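Local atomic coordinates of Zn-dependent hydrolase, glyoxylase (Echinicola vietnamensis, PDB entry 6T5K), a protein that probably hydrolyses beta-lactam antibiotics, carbapenems among them, to substituted beta-amino acids as a zinc-dependent class B metallo-beta-lactamase. Residues T79-L83 with A111-I117; K152-H157 with V168-D174; K185-K191 with E236-K240. One frame throughout, in Å; residues are numbered along the deposited sequence. Where two conformers were deposited one is given.

Contact 1 of 3, residues T79-L83 with A111-I117; sequences TSELL and AFHARNI. With EDO (1,2-ethanediol), chain D; EDO (1,2-ethanediol), chain F.
The phenyl ring of Phe112 carries Leu83 on one face. Leu83 CD1 stands 3.9 Å from the centroid of the Phe112 ring and only 7° off its normal, a CH-pi contact. The other methyl, Leu83 CD2, lies 3.7 Å from Phe112 CE2 and also meets Ile117 CD1. Ile117 CG2 sits at the edge of the ring, in its plane. Thr79 CG2 comes in obliquely, 3.3 Å from Phe112 CE1. This methyl is anti to the Thr79 backbone N, which leaves OG1 beside that N and hydrogen-bonded to Thr75 O one turn back. A second flat group, the Arg115 guanidinium, has Leu83 CB over one face, 3.8 Å above its plane. At its edge lies Ala111 O, taken by Arg115 NH1 at 2.9 Å, close to the guanidinium plane. Ala111 CB packs between Thr79 CG2 (3.8 Å) and Leu83 CD1 (3.9 Å). Helix 109-114 ends here in a Schellman motif with Asn116 as its C-prime residue. Phe112 also touches Val69 and Val96, and Leu82 of helix 76-88 touches Val69, so both helices rest on the larger sheet of the metallo-beta-lactamase fold. The chemistry is mainly apolar. The charged group that touches across the contact, Arg115, is partly exposed. Glu87 forms a salt bridge with its NE, and the bond to Ala111 O fixes how the guanidinium lies over Leu83.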
loop_
_atom_site.group_PDB
_atom_site.type_symbol
_atom_site.label_atom_id
_atom_site.label_comp_id
_atom_site.label_asym_id
_atom_site.label_seq_id
_atom_site.Cartn_x
_atom_site.Cartn_y
_atom_site.Cartn_z
ATOM N N THR A 79 0.615 14.135 -0.480
ATOM C CA THR A 79 1.419 13.488 0.537
ATOM C C THR A 79 1.639 14.441 1.706
ATOM O O THR A 79 1.598 14.036 2.871
ATOM C CB THR A 79 2.731 12.968 -0.065
ATOM O OG1 THR A 79 2.414 12.132 -1.194
ATOM C CG2 THR A 79 3.517 12.166 0.918
ATOM N N SER A 80 1.901 15.719 1.419
ATOM C CA SER A 80 2.001 16.711 2.488
ATOM C C SER A 80 0.711 16.809 3.300
ATOM O O SER A 80 0.750 16.953 4.528
ATOM C CB SER A 80 2.380 18.065 1.895
ATOM O OG SER A 80 3.639 17.943 1.248
ATOM N N GLU A 81 -0.441 16.689 2.643
ATOM C CA GLU A 81 -1.706 16.692 3.368
ATOM C C GLU A 81 -1.800 15.499 4.312
ATOM O O GLU A 81 -2.239 15.629 5.465
ATOM C CB GLU A 81 -2.857 16.660 2.366
ATOM C CG GLU A 81 -4.061 17.415 2.770
ATOM C CD GLU A 81 -5.145 17.404 1.715
ATOM O OE1 GLU A 81 -6.301 17.220 2.111
ATOM O OE2 GLU A 81 -4.858 17.596 0.508
ATOM N N LEU A 82 -1.405 14.326 3.833
ATOM C CA LEU A 82 -1.364 13.152 4.690
ATOM C C LEU A 82 -0.468 13.394 5.900
ATOM O O LEU A 82 -0.839 13.086 7.033
ATOM C CB LEU A 82 -0.888 11.960 3.860
ATOM C CG LEU A 82 -0.666 10.616 4.551
ATOM C CD1 LEU A 82 -1.921 10.127 5.265
ATOM C CD2 LEU A 82 -0.211 9.587 3.524
ATOM N N LEU A 83 0.743 13.896 5.671
ATOM C CA LEU A 83 1.688 14.060 6.762
ATOM C C LEU A 83 1.211 15.128 7.728
ATOM O O LEU A 83 1.436 15.012 8.935
ATOM C CB LEU A 83 3.070 14.368 6.186
ATOM C CG LEU A 83 3.725 13.112 5.610
ATOM C CD1 LEU A 83 4.837 13.416 4.658
ATOM C CD2 LEU A 83 4.243 12.295 6.752
ATOM N N ALA A 111 8.321 14.355 0.349
ATOM C CA ALA A 111 7.684 14.901 1.536
ATOM C C ALA A 111 8.091 14.129 2.788
ATOM O O ALA A 111 8.205 14.703 3.871
ATOM C CB ALA A 111 6.166 14.908 1.365
ATOM N N PHE A 112 8.270 12.816 2.666
ATOM C CA PHE A 112 8.753 12.036 3.796
ATOM C C PHE A 112 10.224 12.315 4.045
ATOM O O PHE A 112 10.642 12.537 5.191
ATOM C CB PHE A 112 8.526 10.551 3.527
ATOM C CG PHE A 112 7.111 10.118 3.716
ATOM C CD1 PHE A 112 6.184 10.232 2.694
ATOM C CD2 PHE A 112 6.692 9.602 4.927
ATOM C CE1 PHE A 112 4.875 9.825 2.876
ATOM C CE2 PHE A 112 5.389 9.207 5.107
ATOM C CZ PHE A 112 4.484 9.324 4.074
ATOM N N HIS A 113 11.017 12.345 2.975
ATOM C CA HIS A 113 12.442 12.543 3.126
ATOM C C HIS A 113 12.734 13.903 3.737
ATOM O O HIS A 113 13.598 14.021 4.604
ATOM C CB HIS A 113 13.100 12.408 1.768
ATOM C CG HIS A 113 12.988 11.039 1.179
ATOM N ND1 HIS A 113 13.241 10.785 -0.148
ATOM C CD2 HIS A 113 12.661 9.843 1.741
ATOM C CE1 HIS A 113 13.061 9.495 -0.385
ATOM N NE2 HIS A 113 12.693 8.904 0.740
ATOM N N ALA A 114 11.992 14.925 3.338
ATOM C CA ALA A 114 12.195 16.259 3.896
ATOM C C ALA A 114 12.066 16.262 5.416
ATOM O O ALA A 114 12.700 17.081 6.103
ATOM C CB ALA A 114 11.152 17.190 3.300
ATOM N N ARG A 115 11.235 15.378 5.950
ATOM C CA ARG A 115 10.999 15.247 7.377
ATOM C C ARG A 115 11.906 14.218 8.039
ATOM O O ARG A 115 11.714 13.904 9.223
ATOM C CB ARG A 115 9.537 14.870 7.613
ATOM C CG ARG A 115 8.563 15.979 7.252
ATOM C CD ARG A 115 7.132 15.448 7.100
ATOM N NE ARG A 115 6.173 16.527 7.009
ATOM C CZ ARG A 115 5.889 17.189 5.890
ATOM N NH1 ARG A 115 6.473 16.854 4.748
ATOM N NH2 ARG A 115 5.019 18.201 5.921
ATOM N N ASN A 116 12.899 13.710 7.310
ATOM C CA ASN A 116 13.823 12.715 7.848
ATOM C C ASN A 116 13.097 11.444 8.245
ATOM O O ASN A 116 13.550 10.716 9.128
ATOM C CB ASN A 116 14.679 13.323 8.955
ATOM C CG ASN A 116 15.632 14.378 8.402
ATOM O OD1 ASN A 116 16.125 14.292 7.277
ATOM N ND2 ASN A 116 15.862 15.417 9.209
ATOM N N ILE A 117 12.021 11.131 7.536
ATOM C CA ILE A 117 11.329 9.851 7.693
ATOM C C ILE A 117 11.908 8.900 6.665
ATOM O O ILE A 117 11.891 9.209 5.468
ATOM C CB ILE A 117 9.815 10.001 7.510
ATOM C CG1 ILE A 117 9.235 11.018 8.494
ATOM C CG2 ILE A 117 9.128 8.626 7.712
ATOM C CD1 ILE A 117 7.838 11.507 8.135
HETATM C C1 EDO D . 15.873 15.762 4.222
HETATM O O1 EDO D . 15.810 16.804 5.205
HETATM C C2 EDO D . 16.094 16.363 2.833
HETATM O O2 EDO D . 15.506 15.539 1.817
HETATM C C1 EDO F . 13.731 11.932 -4.652
HETATM O O1 EDO F . 14.545 10.749 -4.903
HETATM C C2 EDO F . 13.018 11.992 -3.277
HETATM O O2 EDO F . 13.663 12.793 -2.216
#

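Contact 2 of 3, residues K152-H157 with V168-D174; sequences KAVFVH and VIGYFPD
Val156 and Val168 mesh on the buried side of an antiparallel beta hairpin, with Val156 CG1 3.7 Å from Val168 CG2. Gly170 faces Val156 as a non-hydrogen-bonded pair, where antiparallel strands lie close, and adds no side chain on the valine side. Gly170 CA makes a CA-H...O contact with Phe155 O. Phe172 lies further along, its CG anti to the backbone N (chi1 -180°), and its edge takes Ala153 O at CD1 and the aliphatic chain of Lys152 at CZ. Phe70 and Phe141 cover Val156. On the other side, Phe155 CD2 lies 3.7 Å from Pro173 CD, which sits at the edge of the Phe155 ring. Ile169 CD1 lies against His157 CB, 4.0 Å away. His157 ND1 is hydrogen-bonded to Glu144. Phe155-Tyr171 and His157-Ile169 are the hydrogen-bonded pairs, each closed by two backbone bonds. At the open end Lys152 NZ forms a salt bridge with Asp174 OD2 (3.0 Å), approaching it from above the carboxylate plane. A water links Asp174 OD1 to Ala153 N. The hairpin belongs to the smaller sheet of the metallo-beta-lactamase sandwich, and Val168 lies about 7 Å from the zinc ligand His100, side chain to side chain. Apolar packing and backbone bonds therefore carry the middle, while charge and water hold the end where the strands part.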
loop_
_atom_site.group_PDB
_atom_site.type_symbol
_atom_site.label_atom_id
_atom_site.label_comp_id
_atom_site.label_asym_id
_atom_site.label_seq_id
_atom_site.Cartn_x
_atom_site.Cartn_y
_atom_site.Cartn_z
ATOM N N LYS A 152 3.945 -2.905 18.338
ATOM C CA LYS A 152 3.612 -3.886 17.325
ATOM C C LYS A 152 4.597 -3.755 16.178
ATOM O O LYS A 152 5.552 -2.963 16.227
ATOM C CB LYS A 152 2.174 -3.651 16.855
ATOM C CG LYS A 152 1.165 -3.832 17.971
ATOM C CD LYS A 152 -0.256 -3.588 17.507
ATOM C CE LYS A 152 -1.251 -3.524 18.659
ATOM N NZ LYS A 152 -1.179 -4.790 19.462
ATOM N N ALA A 153 4.345 -4.521 15.117
ATOM C CA ALA A 153 5.126 -4.381 13.904
ATOM C C ALA A 153 4.242 -4.627 12.696
ATOM O O ALA A 153 3.202 -5.286 12.784
ATOM C CB ALA A 153 6.281 -5.385 13.870
ATOM N N VAL A 154 4.679 -4.110 11.554
ATOM C CA VAL A 154 4.108 -4.425 10.257
ATOM C C VAL A 154 5.240 -5.031 9.447
ATOM O O VAL A 154 6.412 -4.697 9.634
ATOM C CB VAL A 154 3.489 -3.168 9.589
ATOM C CG1 VAL A 154 4.566 -2.091 9.316
ATOM C CG2 VAL A 154 2.654 -3.565 8.359
ATOM N N PHE A 155 4.878 -5.924 8.531
ATOM C CA PHE A 155 5.818 -6.726 7.762
ATOM C C PHE A 155 5.643 -6.436 6.285
ATOM O O PHE A 155 4.522 -6.286 5.796
ATOM C CB PHE A 155 5.568 -8.208 8.074
ATOM C CG PHE A 155 5.788 -8.517 9.528
ATOM C CD1 PHE A 155 7.045 -8.862 9.991
ATOM C CD2 PHE A 155 4.769 -8.317 10.447
ATOM C CE1 PHE A 155 7.273 -9.066 11.335
ATOM C CE2 PHE A 155 4.990 -8.503 11.790
ATOM C CZ PHE A 155 6.235 -8.912 12.241
ATOM N N VAL A 156 6.754 -6.334 5.578
ATOM C CA VAL A 156 6.725 -6.101 4.147
ATOM C C VAL A 156 7.356 -7.323 3.514
ATOM O O VAL A 156 8.394 -7.789 3.996
ATOM C CB VAL A 156 7.487 -4.815 3.760
ATOM C CG1 VAL A 156 7.029 -4.379 2.377
ATOM C CG2 VAL A 156 7.306 -3.720 4.794
ATOM N N HIS A 157 6.699 -7.889 2.500
ATOM C CA HIS A 157 7.114 -9.197 2.011
ATOM C C HIS A 157 6.962 -9.281 0.510
ATOM O O HIS A 157 5.938 -8.864 -0.025
ATOM C CB HIS A 157 6.280 -10.282 2.688
ATOM C CG HIS A 157 6.852 -11.661 2.615
ATOM N ND1 HIS A 157 7.183 -12.370 3.745
ATOM C CD2 HIS A 157 7.099 -12.480 1.568
ATOM C CE1 HIS A 157 7.611 -13.570 3.398
ATOM N NE2 HIS A 157 7.586 -13.659 2.086
ATOM N N VAL A 168 5.370 -5.627 -3.632
ATOM C CA VAL A 168 5.405 -6.232 -2.313
ATOM C C VAL A 168 4.098 -5.959 -1.602
ATOM O O VAL A 168 3.353 -5.051 -1.969
ATOM C CB VAL A 168 6.584 -5.768 -1.432
ATOM C CG1 VAL A 168 7.878 -6.188 -2.099
ATOM C CG2 VAL A 168 6.561 -4.267 -1.254
ATOM N N ILE A 169 3.847 -6.739 -0.553
ATOM C CA ILE A 169 2.679 -6.524 0.287
ATOM C C ILE A 169 3.111 -6.007 1.649
ATOM O O ILE A 169 4.269 -6.172 2.083
ATOM C CB ILE A 169 1.741 -7.747 0.396
ATOM C CG1 ILE A 169 2.449 -8.959 1.003
ATOM C CG2 ILE A 169 1.216 -8.062 -0.979
ATOM C CD1 ILE A 169 2.568 -8.891 2.497
ATOM N N GLY A 170 2.123 -5.460 2.370
ATOM C CA GLY A 170 2.288 -5.168 3.778
ATOM C C GLY A 170 1.307 -6.004 4.572
ATOM O O GLY A 170 0.140 -6.114 4.203
ATOM N N TYR A 171 1.776 -6.617 5.648
ATOM C CA TYR A 171 0.962 -7.494 6.477
ATOM C C TYR A 171 1.045 -7.019 7.917
ATOM O O TYR A 171 2.140 -6.876 8.466
ATOM C CB TYR A 171 1.487 -8.918 6.384
ATOM C CG TYR A 171 0.808 -9.874 7.316
ATOM C CD1 TYR A 171 -0.575 -10.089 7.288
ATOM C CD2 TYR A 171 1.558 -10.564 8.249
ATOM C CE1 TYR A 171 -1.153 -10.998 8.161
ATOM C CE2 TYR A 171 0.994 -11.454 9.109
ATOM C CZ TYR A 171 -0.349 -11.682 9.062
ATOM O OH TYR A 171 -0.885 -12.586 9.948
ATOM N N PHE A 172 -0.113 -6.799 8.526
ATOM C CA PHE A 172 -0.206 -6.350 9.916
ATOM C C PHE A 172 -0.975 -7.412 10.677
ATOM O O PHE A 172 -2.220 -7.446 10.627
ATOM C CB PHE A 172 -0.919 -5.017 10.015
ATOM C CG PHE A 172 -1.035 -4.513 11.413
ATOM C CD1 PHE A 172 0.093 -4.260 12.167
ATOM C CD2 PHE A 172 -2.256 -4.349 11.988
ATOM C CE1 PHE A 172 -0.013 -3.781 13.456
ATOM C CE2 PHE A 172 -2.358 -3.890 13.249
ATOM C CZ PHE A 172 -1.241 -3.616 13.996
ATOM N N PRO A 173 -0.284 -8.286 11.395
ATOM C CA PRO A 173 -0.959 -9.468 11.916
ATOM C C PRO A 173 -1.919 -9.168 13.047
ATOM O O PRO A 173 -2.901 -9.888 13.231
ATOM C CB PRO A 173 0.200 -10.357 12.381
ATOM C CG PRO A 173 1.351 -9.377 12.645
ATOM C CD PRO A 173 1.186 -8.366 11.536
ATOM N N ASP A 174 -1.682 -8.132 13.844
ATOM C CA ASP A 174 -2.535 -7.933 15.018
ATOM C C ASP A 174 -4.000 -7.763 14.642
ATOM O O ASP A 174 -4.886 -8.207 15.382
ATOM C CB ASP A 174 -2.066 -6.728 15.808
ATOM C CG ASP A 174 -0.739 -6.956 16.422
ATOM O OD1 ASP A 174 0.221 -6.961 15.636
ATOM O OD2 ASP A 174 -0.668 -7.161 17.654
HETATM O O HOH W 1 2.801 -7.088 16.015
#

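Contact 3 of 3, residues K185-K191 with E236-K240; sequences KANGAGK and ETLFK
Leu238, Lys191 and Phe239 bury the most surface where the loop after strand 177-181, which holds a type II beta turn from Ala186 to Ala189, meets the C-terminal helix 230-239. Leu238 is turned toward the loop at its CB. Its CG is anti to the backbone N (chi1 -178°), which brings Leu238 CD2 to 3.7 Å from Ala189 O and 4.0 Å from Lys185 CG. Lys191 runs extended across the helix end, with Lys191 CG 3.9 Å from Leu238 CG. Its methylenes also slide past the Phe239 ring in the opposite direction, Lys191 CD 3.7 Å from Phe239 CE1. The Phe239 ring has Leu238 CG over one face, offset toward the rim. Beyond the segments Phe239 stacks with Trp202, so the helix end is also tied to helix 201-212. Lys185 bends at chi2 (-58°) and brings its CE to the edge of the Phe239 ring. Its side chain lies about 7 Å from a zinc ion, so the contact joins the loop that follows the zinc ligand Cys182 to the C-terminal helix. Tyr234 OH is hydrogen-bonded to Ala189 O as a further tie between loop and helix. Lys185 NZ donates a hydrogen bond to Lys191 O at 3.0 Å, meeting it from above the carbonyl plane.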
loop_
_atom_site.group_PDB
_atom_site.type_symbol
_atom_site.label_atom_id
_atom_site.label_comp_id
_atom_site.label_asym_id
_atom_site.label_seq_id
_atom_site.Cartn_x
_atom_site.Cartn_y
_atom_site.Cartn_z
ATOM N N LYS A 185 -6.546 -6.907 -6.634
ATOM C CA LYS A 185 -7.688 -6.195 -7.189
ATOM C C LYS A 185 -8.878 -6.198 -6.244
ATOM O O LYS A 185 -9.089 -7.138 -5.476
ATOM C CB LYS A 185 -8.133 -6.809 -8.514
ATOM C CG LYS A 185 -7.038 -6.834 -9.541
ATOM C CD LYS A 185 -6.502 -5.447 -9.817
ATOM C CE LYS A 185 -5.572 -5.451 -11.051
ATOM N NZ LYS A 185 -5.054 -4.128 -11.363
ATOM N N ALA A 186 -9.644 -5.106 -6.285
ATOM C CA ALA A 186 -10.941 -5.085 -5.627
ATOM C C ALA A 186 -11.845 -6.151 -6.226
ATOM O O ALA A 186 -11.711 -6.520 -7.395
ATOM C CB ALA A 186 -11.590 -3.710 -5.790
ATOM N N ASN A 187 -12.796 -6.624 -5.417
ATOM C CA ASN A 187 -13.733 -7.636 -5.879
ATOM C C ASN A 187 -14.489 -7.119 -7.106
ATOM O O ASN A 187 -15.054 -6.022 -7.095
ATOM C CB ASN A 187 -14.713 -8.010 -4.763
ATOM C CG ASN A 187 -15.415 -9.333 -5.018
ATOM O OD1 ASN A 187 -14.906 -10.203 -5.733
ATOM N ND2 ASN A 187 -16.582 -9.492 -4.423
ATOM N N GLY A 188 -14.484 -7.908 -8.179
ATOM C CA GLY A 188 -15.164 -7.548 -9.398
ATOM C C GLY A 188 -14.424 -6.556 -10.278
ATOM O O GLY A 188 -14.947 -6.200 -11.346
ATOM N N ALA A 189 -13.228 -6.109 -9.885
ATOM C CA ALA A 189 -12.538 -5.097 -10.666
ATOM C C ALA A 189 -11.860 -5.712 -11.885
ATOM O O ALA A 189 -11.632 -6.923 -11.971
ATOM C CB ALA A 189 -11.476 -4.391 -9.836
ATOM N N GLY A 190 -11.543 -4.847 -12.839
ATOM C CA GLY A 190 -10.829 -5.261 -14.023
ATOM C C GLY A 190 -9.348 -5.484 -13.762
ATOM O O GLY A 190 -8.833 -5.270 -12.665
ATOM N N LYS A 191 -8.652 -5.910 -14.821
ATOM C CA LYS A 191 -7.231 -6.202 -14.710
ATOM C C LYS A 191 -6.381 -4.937 -14.609
ATOM O O LYS A 191 -5.231 -5.019 -14.183
ATOM C CB LYS A 191 -6.778 -7.073 -15.882
ATOM C CG LYS A 191 -7.399 -8.447 -15.907
ATOM C CD LYS A 191 -6.852 -9.287 -17.041
ATOM C CE LYS A 191 -7.361 -10.705 -16.967
ATOM N NZ LYS A 191 -6.987 -11.492 -18.150
ATOM N N GLU A 236 -6.640 -13.959 -7.853
ATOM C CA GLU A 236 -6.042 -15.149 -8.443
ATOM C C GLU A 236 -6.890 -15.657 -9.612
ATOM O O GLU A 236 -6.360 -15.994 -10.684
ATOM C CB GLU A 236 -5.824 -16.214 -7.386
ATOM C CG GLU A 236 -5.058 -17.371 -7.963
ATOM C CD GLU A 236 -4.884 -18.555 -7.025
ATOM O OE1 GLU A 236 -5.137 -18.405 -5.822
ATOM O OE2 GLU A 236 -4.494 -19.650 -7.523
ATOM N N THR A 237 -8.211 -15.714 -9.422
ATOM C CA THR A 237 -9.095 -16.223 -10.469
ATOM C C THR A 237 -9.046 -15.350 -11.715
ATOM O O THR A 237 -9.085 -15.846 -12.853
ATOM C CB THR A 237 -10.524 -16.271 -9.938
ATOM O OG1 THR A 237 -10.556 -17.099 -8.769
ATOM C CG2 THR A 237 -11.494 -16.824 -11.008
ATOM N N LEU A 238 -8.993 -14.039 -11.514
ATOM C CA LEU A 238 -8.976 -13.106 -12.629
ATOM C C LEU A 238 -7.786 -13.336 -13.540
ATOM O O LEU A 238 -7.898 -13.156 -14.760
ATOM C CB LEU A 238 -8.939 -11.686 -12.069
ATOM C CG LEU A 238 -8.952 -10.510 -13.041
ATOM C CD1 LEU A 238 -10.253 -10.476 -13.825
ATOM C CD2 LEU A 238 -8.722 -9.226 -12.240
ATOM N N PHE A 239 -6.646 -13.724 -12.970
ATOM C CA PHE A 239 -5.440 -13.913 -13.751
ATOM C C PHE A 239 -5.086 -15.371 -14.003
ATOM O O PHE A 239 -4.059 -15.644 -14.626
ATOM C CB PHE A 239 -4.283 -13.188 -13.073
ATOM C CG PHE A 239 -4.378 -11.692 -13.190
ATOM C CD1 PHE A 239 -4.073 -11.046 -14.377
ATOM C CD2 PHE A 239 -4.813 -10.938 -12.118
ATOM C CE1 PHE A 239 -4.176 -9.667 -14.492
ATOM C CE2 PHE A 239 -4.919 -9.552 -12.217
ATOM C CZ PHE A 239 -4.592 -8.911 -13.397
ATOM N N LYS A 240 -5.919 -16.310 -13.576
ATOM C CA LYS A 240 -5.541 -17.718 -13.666
ATOM C C LYS A 240 -5.434 -18.134 -15.121
ATOM O O LYS A 240 -6.134 -17.588 -15.973
ATOM C CB LYS A 240 -6.550 -18.608 -12.947
ATOM C CG LYS A 240 -5.901 -19.838 -12.344
ATOM C CD LYS A 240 -6.900 -20.723 -11.617
ATOM C CE LYS A 240 -7.368 -20.095 -10.317
ATOM N NZ LYS A 240 -8.028 -21.131 -9.449
ATOM O OXT LYS A 240 -4.642 -19.014 -15.472
HETATM O O HOH W 2 -6.753 -14.466 -17.225
#

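From the N terminus, the chain first closes contact 1, joining helix 76-88 to helix 109-114 across 27 residues that include strand 92-98 and the zinc ligands His100, His102 and Asp104. Contact 2 follows, a short closure of ten residues that carries His163. Contact 3 comes last and closes a longer loop, which takes in helix 201-212 and His223 before reaching the C terminus. The three closures lie in series; none nests in or crosses another. Contact 1 packs helices beside the larger sheet, contact 2 pairs two neighbouring strands of the smaller sheet, and contact 3 ties the loop after strand 177-181 to the final helix. Contacts 1 and 3 lie on opposite sides of the chain's centre, 32 Å apart between centres.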